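Local structure of predicted protein (Acinetobacter sp. RUH2624, 4MEA) at residues N21-N26 with T219-A224; P142-N147 with K152-M157; S267-G272 with K282-R287. The protein hydrolyses epoxides as a secreted Cif-type virulence factor with the alpha/beta hydrolase fold. One frame throughout, in Å; residues are numbered along the deposited sequence. Where two conformers were deposited one is given.

Contact 1 of 3, residues N21-N26 with T219-A224; sequences NKVKSN and TPELLA
Val23 sets a methyl group over the face of the Ala224 carbonyl: its CG2 stands 4.0 Å from Ala224 O and just as far from Ala224 C, so it rests above the C=O bond rather than beyond the oxygen. The second flat group here is the carboxylate of Glu221. The same methyl looks at it from a tilt, Val23 CG2 to Glu221 OE2 being 4.5 Å, while the ammonium of Lys22 lies on the other side of the carboxylate plane. With Lys22 NZ still 5.3 Å from Glu221 OE1, the opposite charges can attract across this gap but form no salt bridge.

One branch of Val23 does the touching. With CG1 anti to the backbone N (chi1 166°), CG2 is left beside that nitrogen and faces the other helix, where it also meets Ala224 CB at 4.2 Å. The small methyl of Ala224 lets the two helices come close, Val23 CA to Ala224 CA measuring 7.3 Å. Glu221 starts off to one side and is brought back by a bend at chi2 (66°), which brings its carboxylate to the border of the apolar patch; the Glu221 side chain also touches Leu28. Glu225 OE2 is close to Glu221 OE2, which might raise the pKa of one of them, an effect that Lys22 and the nearby helix start could partly offset. That start is fixed by an N-cap: Leu222 N donates to Thr219 OG1 at 3.2 Å, nearly straight at 166°.

The pairing joins the N-terminal helix 13-25 to helix 220-227, which belongs to the helical insertion between strands 151-157 and 267-272, a position consistent with the cap domain of alpha/beta hydrolase-fold epoxide hydrolases.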
loop_
_atom_site.group_PDB
_atom_site.type_symbol
_atom_site.label_atom_id
_atom_site.label_comp_id
_atom_site.label_asym_id
_atom_site.label_seq_id
_atom_site.Cartn_x
_atom_site.Cartn_y
_atom_site.Cartn_z
ATOM N N ASN A 21 2.186 -7.900 27.314
ATOM C CA ASN A 21 2.843 -7.821 28.620
ATOM C C ASN A 21 3.050 -9.191 29.235
ATOM O O ASN A 21 4.060 -9.442 29.900
ATOM C CB ASN A 21 2.027 -6.980 29.594
ATOM C CG ASN A 21 1.980 -5.522 29.216
ATOM O OD1 ASN A 21 2.754 -5.050 28.384
ATOM N ND2 ASN A 21 1.068 -4.789 29.845
ATOM N N LYS A 22 2.068 -10.065 29.038
ATOM C CA LYS A 22 2.156 -11.435 29.517
ATOM C C LYS A 22 3.256 -12.213 28.793
ATOM O O LYS A 22 3.985 -12.999 29.410
ATOM C CB LYS A 22 0.808 -12.146 29.354
ATOM C CG LYS A 22 0.834 -13.632 29.678
ATOM C CD LYS A 22 -0.528 -14.276 29.451
ATOM C CE LYS A 22 -0.495 -15.772 29.724
ATOM N NZ LYS A 22 -1.818 -16.404 29.456
ATOM N N VAL A 23 3.371 -12.003 27.484
ATOM C CA VAL A 23 4.432 -12.642 26.711
ATOM C C VAL A 23 5.783 -12.251 27.295
ATOM O O VAL A 23 6.636 -13.103 27.569
ATOM C CB VAL A 23 4.363 -12.255 25.208
ATOM C CG1 VAL A 23 5.653 -12.629 24.499
ATOM C CG2 VAL A 23 3.145 -12.922 24.529
ATOM N N LYS A 24 5.979 -10.959 27.513
ATOM C CA LYS A 24 7.256 -10.491 28.049
ATOM C C LYS A 24 7.520 -10.959 29.497
ATOM O O LYS A 24 8.593 -11.492 29.802
ATOM C CB LYS A 24 7.351 -8.966 27.932
ATOM C CG LYS A 24 8.711 -8.416 28.293
ATOM C CD LYS A 24 8.835 -6.969 27.864
ATOM C CE LYS A 24 10.197 -6.398 28.245
ATOM N NZ LYS A 24 10.334 -4.972 27.823
ATOM N N SER A 25 6.541 -10.794 30.381
ATOM C CA SER A 25 6.714 -11.151 31.790
ATOM C C SER A 25 6.873 -12.658 32.010
ATOM O O SER A 25 7.514 -13.088 32.973
ATOM C CB SER A 25 5.557 -10.600 32.635
ATOM O OG SER A 25 5.509 -9.180 32.575
ATOM N N ASN A 26 6.285 -13.461 31.128
ATOM C CA ASN A 26 6.407 -14.916 31.236
ATOM C C ASN A 26 7.594 -15.477 30.461
ATOM O O ASN A 26 7.811 -16.688 30.445
ATOM C CB ASN A 26 5.120 -15.610 30.781
ATOM C CG ASN A 26 3.977 -15.419 31.761
ATOM O OD1 ASN A 26 4.187 -15.328 32.966
ATOM N ND2 ASN A 26 2.760 -15.359 31.244
ATOM N N THR A 219 -2.861 -19.057 16.058
ATOM C CA THR A 219 -3.766 -18.841 17.176
ATOM C C THR A 219 -3.535 -17.464 17.770
ATOM O O THR A 219 -2.517 -16.824 17.498
ATOM C CB THR A 219 -3.530 -19.886 18.281
ATOM O OG1 THR A 219 -2.218 -19.701 18.835
ATOM C CG2 THR A 219 -3.637 -21.280 17.710
ATOM N N PRO A 220 -4.483 -16.995 18.592
ATOM C CA PRO A 220 -4.306 -15.673 19.197
ATOM C C PRO A 220 -3.032 -15.593 20.054
ATOM O O PRO A 220 -2.388 -14.537 20.082
ATOM C CB PRO A 220 -5.564 -15.515 20.060
ATOM C CG PRO A 220 -6.597 -16.351 19.352
ATOM C CD PRO A 220 -5.839 -17.536 18.805
ATOM N N GLU A 221 -2.667 -16.688 20.721
ATOM C CA GLU A 221 -1.479 -16.685 21.587
ATOM C C GLU A 221 -0.187 -16.701 20.789
ATOM O O GLU A 221 0.775 -16.019 21.151
ATOM C CB GLU A 221 -1.492 -17.854 22.581
ATOM C CG GLU A 221 -0.107 -18.222 23.137
ATOM C CD GLU A 221 0.509 -17.126 24.004
ATOM O OE1 GLU A 221 -0.232 -16.221 24.447
ATOM O OE2 GLU A 221 1.739 -17.171 24.245
ATOM N N LEU A 222 -0.148 -17.489 19.715
ATOM C CA LEU A 222 1.015 -17.455 18.826
ATOM C C LEU A 222 1.155 -16.060 18.204
ATOM O O LEU A 222 2.254 -15.510 18.124
ATOM C CB LEU A 222 0.929 -18.529 17.736
ATOM C CG LEU A 222 2.080 -18.471 16.719
ATOM C CD1 LEU A 222 3.440 -18.700 17.379
ATOM C CD2 LEU A 222 1.869 -19.479 15.599
ATOM N N LEU A 223 0.038 -15.481 17.772
ATOM C CA LEU A 223 0.084 -14.143 17.203
ATOM C C LEU A 223 0.607 -13.127 18.221
ATOM O O LEU A 223 1.451 -12.293 17.888
ATOM C CB LEU A 223 -1.276 -13.734 16.618
ATOM C CG LEU A 223 -1.657 -14.445 15.306
ATOM C CD1 LEU A 223 -3.129 -14.210 14.938
ATOM C CD2 LEU A 223 -0.739 -14.033 14.142
ATOM N N ALA A 224 0.125 -13.199 19.460
ATOM C CA ALA A 224 0.612 -12.303 20.506
ATOM C C ALA A 224 2.136 -12.402 20.670
ATOM O O ALA A 224 2.823 -11.389 20.847
ATOM C CB ALA A 224 -0.100 -12.584 21.842
#

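Contact 2 of 3, residues P142-N147 with K152-M157; sequences PLVANN and KKAVFM
Val144 turns both methyls onto strand 152-157 because CG1 is anti to its backbone N (chi1 172°), which leaves CG2 beside that N. Phe156 answers from the strand: with its ring opposite the carbonyl carbon (chi1 -61°), the side chain reaches back toward the helix. The branches divide the work. CG1 of Val144 packs on Ala154 CB at 3.9 Å, and CG2 of Val144 meets Phe156 CZ at 4.1 Å, approaching the ring obliquely. Tyr130 of the neighbouring strand also touches Val144.

Here helix 136-146 lies against the last strand of the beta-alpha-beta unit 128-133, 136-146, 151-157; in this family the nucleophile elbow is the turn between such a strand and helix. The helix is kinked at Pro142, and Leu143 N, which has no bond to the preceding turn, is taken up by Ser112 OG. At its far end Asn147 ND2 gives a 2.7 Å bond to Leu143 O, straight at 165° and on a lone pair in the carbonyl plane.

Between helix and strand there is no hydrogen bond. The buried contact is wholly apolar, held by van der Waals packing and burial of apolar groups, and polar bonding stays within the helix or goes to other elements.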
loop_
_atom_site.group_PDB
_atom_site.type_symbol
_atom_site.label_atom_id
_atom_site.label_comp_id
_atom_site.label_asym_id
_atom_site.label_seq_id
_atom_site.Cartn_x
_atom_site.Cartn_y
_atom_site.Cartn_z
ATOM N N PRO A 142 24.804 -7.659 -0.037
ATOM C CA PRO A 142 26.211 -7.242 -0.075
ATOM C C PRO A 142 27.081 -8.083 0.853
ATOM O O PRO A 142 28.215 -8.376 0.491
ATOM C CB PRO A 142 26.161 -5.787 0.397
ATOM C CG PRO A 142 24.781 -5.332 -0.024
ATOM C CD PRO A 142 23.905 -6.522 0.231
ATOM N N LEU A 143 26.560 -8.474 2.013
ATOM C CA LEU A 143 27.299 -9.366 2.908
ATOM C C LEU A 143 27.701 -10.651 2.183
ATOM O O LEU A 143 28.877 -11.044 2.178
ATOM C CB LEU A 143 26.471 -9.697 4.158
ATOM C CG LEU A 143 27.138 -10.552 5.246
ATOM C CD1 LEU A 143 26.556 -10.242 6.616
ATOM C CD2 LEU A 143 27.027 -12.039 4.944
ATOM N N VAL A 144 26.726 -11.305 1.561
ATOM C CA VAL A 144 26.978 -12.556 0.854
ATOM C C VAL A 144 27.874 -12.381 -0.375
ATOM O O VAL A 144 28.845 -13.120 -0.554
ATOM C CB VAL A 144 25.655 -13.241 0.444
ATOM C CG1 VAL A 144 25.929 -14.441 -0.462
ATOM C CG2 VAL A 144 24.877 -13.661 1.694
ATOM N N ALA A 145 27.542 -11.409 -1.219
ATOM C CA ALA A 145 28.301 -11.154 -2.442
ATOM C C ALA A 145 29.758 -10.755 -2.170
ATOM O O ALA A 145 30.656 -11.152 -2.904
ATOM C CB ALA A 145 27.612 -10.089 -3.285
ATOM N N ASN A 146 29.991 -9.969 -1.121
ATOM C CA ASN A 146 31.343 -9.507 -0.822
ATOM C C ASN A 146 32.177 -10.489 -0.006
ATOM O O ASN A 146 33.371 -10.269 0.202
ATOM C CB ASN A 146 31.301 -8.154 -0.105
ATOM C CG ASN A 146 30.943 -7.021 -1.035
ATOM O OD1 ASN A 146 31.273 -7.057 -2.218
ATOM N ND2 ASN A 146 30.251 -6.013 -0.512
ATOM N N ASN A 147 31.548 -11.561 0.470
ATOM C CA ASN A 147 32.235 -12.515 1.340
ATOM C C ASN A 147 32.109 -13.953 0.867
ATOM O O ASN A 147 32.029 -14.886 1.670
ATOM C CB ASN A 147 31.752 -12.384 2.786
ATOM C CG ASN A 147 32.104 -11.041 3.394
ATOM O OD1 ASN A 147 33.227 -10.840 3.855
ATOM N ND2 ASN A 147 31.149 -10.108 3.393
ATOM N N LYS A 152 30.155 -20.183 2.279
ATOM C CA LYS A 152 30.351 -21.315 1.379
ATOM C C LYS A 152 29.128 -21.568 0.503
ATOM O O LYS A 152 29.254 -21.897 -0.679
ATOM C CB LYS A 152 30.677 -22.573 2.186
ATOM C CG LYS A 152 31.083 -23.768 1.343
ATOM C CD LYS A 152 31.526 -24.922 2.223
ATOM C CE LYS A 152 32.069 -26.072 1.395
ATOM N NZ LYS A 152 32.627 -27.145 2.260
ATOM N N LYS A 153 27.949 -21.437 1.108
ATOM C CA LYS A 153 26.669 -21.590 0.421
ATOM C C LYS A 153 25.660 -20.638 1.054
ATOM O O LYS A 153 25.741 -20.348 2.254
ATOM C CB LYS A 153 26.142 -23.015 0.552
ATOM C CG LYS A 153 27.069 -24.088 0.016
ATOM C CD LYS A 153 26.477 -25.472 0.220
ATOM C CE LYS A 153 27.378 -26.543 -0.377
ATOM N NZ LYS A 153 26.764 -27.892 -0.283
ATOM N N ALA A 154 24.700 -20.179 0.258
ATOM C CA ALA A 154 23.723 -19.192 0.720
ATOM C C ALA A 154 22.308 -19.544 0.279
ATOM O O ALA A 154 22.095 -19.973 -0.855
ATOM C CB ALA A 154 24.090 -17.803 0.216
ATOM N N VAL A 155 21.350 -19.343 1.182
ATOM C CA VAL A 155 19.943 -19.581 0.893
ATOM C C VAL A 155 19.164 -18.303 1.180
ATOM O O VAL A 155 19.313 -17.720 2.254
ATOM C CB VAL A 155 19.366 -20.695 1.795
ATOM C CG1 VAL A 155 17.901 -20.964 1.434
ATOM C CG2 VAL A 155 20.208 -21.957 1.700
ATOM N N PHE A 156 18.349 -17.874 0.218
ATOM C CA PHE A 156 17.417 -16.764 0.414
ATOM C C PHE A 156 16.000 -17.325 0.361
ATOM O O PHE A 156 15.695 -18.186 -0.475
ATOM C CB PHE A 156 17.612 -15.697 -0.672
ATOM C CG PHE A 156 18.991 -15.080 -0.675
ATOM C CD1 PHE A 156 19.258 -13.942 0.074
ATOM C CD2 PHE A 156 20.017 -15.642 -1.423
ATOM C CE1 PHE A 156 20.526 -13.368 0.070
ATOM C CE2 PHE A 156 21.286 -15.081 -1.422
ATOM C CZ PHE A 156 21.536 -13.940 -0.675
ATOM N N MET A 157 15.134 -16.858 1.257
ATOM C CA MET A 157 13.821 -17.485 1.418
ATOM C C MET A 157 12.634 -16.557 1.134
ATOM O O MET A 157 12.505 -15.480 1.717
ATOM C CB MET A 157 13.698 -18.161 2.787
ATOM C CG MET A 157 14.635 -19.359 2.957
ATOM S SD MET A 157 14.682 -20.092 4.603
ATOM C CE MET A 157 12.993 -20.694 4.779
#

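Contact 3 of 3, residues S267-G272 with K282-R287; sequences SMALTG and KEMRAR
Met284 spans the space between strand 267-272 and helix 282-287, the first two elements of a beta-alpha-beta crossover, strand 267-272, helix 279-288, strand 295-300, in the alpha/beta hydrolase fold. Its sulfur and its methyl have separate partners. SD lies on the methyl of the strand, Met284 SD to Ala269 CB being 3.7 Å, with Met268 O a little farther from the same sulfur at 4.0 Å. CE goes on to Ser267, where Met284 CE is 3.6 Å from Ser267 OG and rests against Ser267 CB as well. A bend at the last torsion (chi3 69°) after an extended chi2 turns the methyl along the strand, so that one side chain meets two residues pointing to the same side of the sheet.

Around this first shell, Tyr295 of the next strand touches Ser267, Ala269 and Met284 together, and Phe156 and Ile161 adjoin the methionine too. The strand runs nearly antiparallel to the helix, at 158°, and the axes come within 8.8 Å.

Farther out, polar bonds position the helix. Glu283 OE1 accepts from Ile161 N, which ties the helix to the loop of Ile161, whose side chain packs on Met284. Arg287 NH1 makes salt bridges with Glu254 and Asp163; these acids would probably offset the nearby guanidinium of Arg164. The helix itself has a wider, pi-type turn at 284-287. Arg287 N keeps the ordinary alpha-helical bond to Glu283 O at 3.0 Å and has a weak second one, 3.4 Å, to Met284 O.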
loop_
_atom_site.group_PDB
_atom_site.type_symbol
_atom_site.label_atom_id
_atom_site.label_comp_id
_atom_site.label_asym_id
_atom_site.label_seq_id
_atom_site.Cartn_x
_atom_site.Cartn_y
_atom_site.Cartn_z
ATOM N N SER A 267 23.909 -21.448 -4.480
ATOM C CA SER A 267 22.855 -20.680 -3.838
ATOM C C SER A 267 21.509 -21.363 -4.039
ATOM O O SER A 267 21.339 -22.172 -4.954
ATOM C CB SER A 267 22.817 -19.260 -4.389
ATOM O OG SER A 267 22.503 -19.255 -5.769
ATOM N N MET A 268 20.562 -21.046 -3.168
ATOM C CA MET A 268 19.214 -21.578 -3.282
ATOM C C MET A 268 18.180 -20.481 -3.076
ATOM O O MET A 268 18.340 -19.630 -2.192
ATOM C CB MET A 268 18.979 -22.701 -2.261
ATOM C CG MET A 268 17.540 -23.233 -2.256
ATOM S SD MET A 268 17.352 -24.837 -1.453
ATOM C CE MET A 268 17.761 -24.444 0.246
ATOM N N ALA A 269 17.140 -20.500 -3.912
ATOM C CA ALA A 269 15.900 -19.787 -3.643
ATOM C C ALA A 269 14.916 -20.807 -3.096
ATOM O O ALA A 269 14.614 -21.806 -3.748
ATOM C CB ALA A 269 15.352 -19.139 -4.906
ATOM N N LEU A 270 14.444 -20.571 -1.878
ATOM C CA LEU A 270 13.519 -21.485 -1.221
ATOM C C LEU A 270 12.287 -20.681 -0.828
ATOM O O LEU A 270 12.368 -19.755 -0.025
ATOM C CB LEU A 270 14.197 -22.127 -0.002
ATOM C CG LEU A 270 13.382 -22.937 0.999
ATOM C CD1 LEU A 270 12.717 -24.150 0.339
ATOM C CD2 LEU A 270 14.285 -23.380 2.160
ATOM N N THR A 271 11.150 -21.015 -1.425
ATOM C CA THR A 271 9.974 -20.174 -1.292
ATOM C C THR A 271 8.727 -20.999 -0.999
ATOM O O THR A 271 8.749 -22.231 -1.058
ATOM C CB THR A 271 9.719 -19.384 -2.581
ATOM O OG1 THR A 271 9.163 -20.262 -3.565
ATOM C CG2 THR A 271 11.009 -18.776 -3.113
ATOM N N GLY A 272 7.637 -20.306 -0.688
ATOM C CA GLY A 272 6.368 -20.964 -0.451
ATOM C C GLY A 272 5.390 -20.661 -1.564
ATOM O O GLY A 272 5.190 -19.504 -1.924
ATOM N N LYS A 282 12.640 -16.829 -9.963
ATOM C CA LYS A 282 12.936 -16.238 -11.259
ATOM C C LYS A 282 14.009 -15.166 -11.160
ATOM O O LYS A 282 14.867 -15.054 -12.035
ATOM C CB LYS A 282 11.666 -15.634 -11.871
ATOM C CG LYS A 282 10.594 -16.654 -12.191
ATOM C CD LYS A 282 9.387 -15.974 -12.836
ATOM C CE LYS A 282 8.274 -16.975 -13.096
ATOM N NZ LYS A 282 7.112 -16.336 -13.781
ATOM N N GLU A 283 13.955 -14.375 -10.092
ATOM C CA GLU A 283 14.882 -13.265 -9.926
ATOM C C GLU A 283 16.319 -13.750 -9.817
ATOM O O GLU A 283 17.188 -13.279 -10.548
ATOM C CB GLU A 283 14.535 -12.426 -8.688
ATOM C CG GLU A 283 15.508 -11.249 -8.469
ATOM C CD GLU A 283 15.342 -10.579 -7.109
ATOM O OE1 GLU A 283 14.805 -11.219 -6.186
ATOM O OE2 GLU A 283 15.763 -9.412 -6.960
ATOM N N MET A 284 16.570 -14.682 -8.896
ATOM C CA MET A 284 17.928 -15.198 -8.704
ATOM C C MET A 284 18.467 -15.888 -9.963
ATOM O O MET A 284 19.591 -15.641 -10.367
ATOM C CB MET A 284 18.011 -16.133 -7.490
ATOM C CG MET A 284 17.901 -15.417 -6.148
ATOM S SD MET A 284 18.070 -16.565 -4.772
ATOM C CE MET A 284 19.805 -17.019 -4.913
ATOM N N ARG A 285 17.661 -16.743 -10.584
ATOM C CA ARG A 285 18.081 -17.399 -11.815
ATOM C C ARG A 285 18.478 -16.376 -12.883
ATOM O O ARG A 285 19.538 -16.498 -13.492
ATOM C CB ARG A 285 16.989 -18.340 -12.345
ATOM C CG ARG A 285 17.387 -19.095 -13.608
ATOM C CD ARG A 285 16.533 -20.330 -13.803
ATOM N NE ARG A 285 15.108 -20.026 -13.710
ATOM C CZ ARG A 285 14.296 -20.505 -12.771
ATOM N NH1 ARG A 285 14.763 -21.327 -11.836
ATOM N NH2 ARG A 285 13.012 -20.169 -12.774
ATOM N N ALA A 286 17.640 -15.360 -13.089
ATOM C CA ALA A 286 17.853 -14.386 -14.167
ATOM C C ALA A 286 19.011 -13.425 -13.918
ATOM O O ALA A 286 19.656 -12.976 -14.861
ATOM C CB ALA A 286 16.575 -13.591 -14.441
ATOM N N ARG A 287 19.271 -13.095 -12.656
ATOM C CA ARG A 287 20.131 -11.950 -12.366
ATOM C C ARG A 287 21.246 -12.132 -11.338
ATOM O O ARG A 287 22.209 -11.365 -11.351
ATOM C CB ARG A 287 19.270 -10.756 -11.958
ATOM C CG ARG A 287 18.166 -10.470 -12.952
ATOM C CD ARG A 287 17.754 -9.032 -12.884
ATOM N NE ARG A 287 18.864 -8.138 -13.200
ATOM C CZ ARG A 287 19.060 -6.976 -12.592
ATOM N NH1 ARG A 287 18.231 -6.597 -11.626
ATOM N NH2 ARG A 287 20.086 -6.205 -12.929
#

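In the fold
Contacts 2 and 3 sit side by side on one sheet, their centres 12 Å apart, because strands 151-157 and 267-272 are parallel neighbours in it. Backbone bonds probably join them directly: Ala154 O to Met268 N and Phe156 N to Met268 O are each 3.0 Å. Contact 1 lies across the chain's centre, 33 Å and 34 Å from the other two, centre to centre. Along the chain, contact 2 falls between the two halves of contact 1, and contact 3 follows both. The N-terminal helix thus packs on one helix of the insertion, while the two beta-alpha-beta units, separated in sequence by that insertion, meet in the central sheet of the hydrolase core.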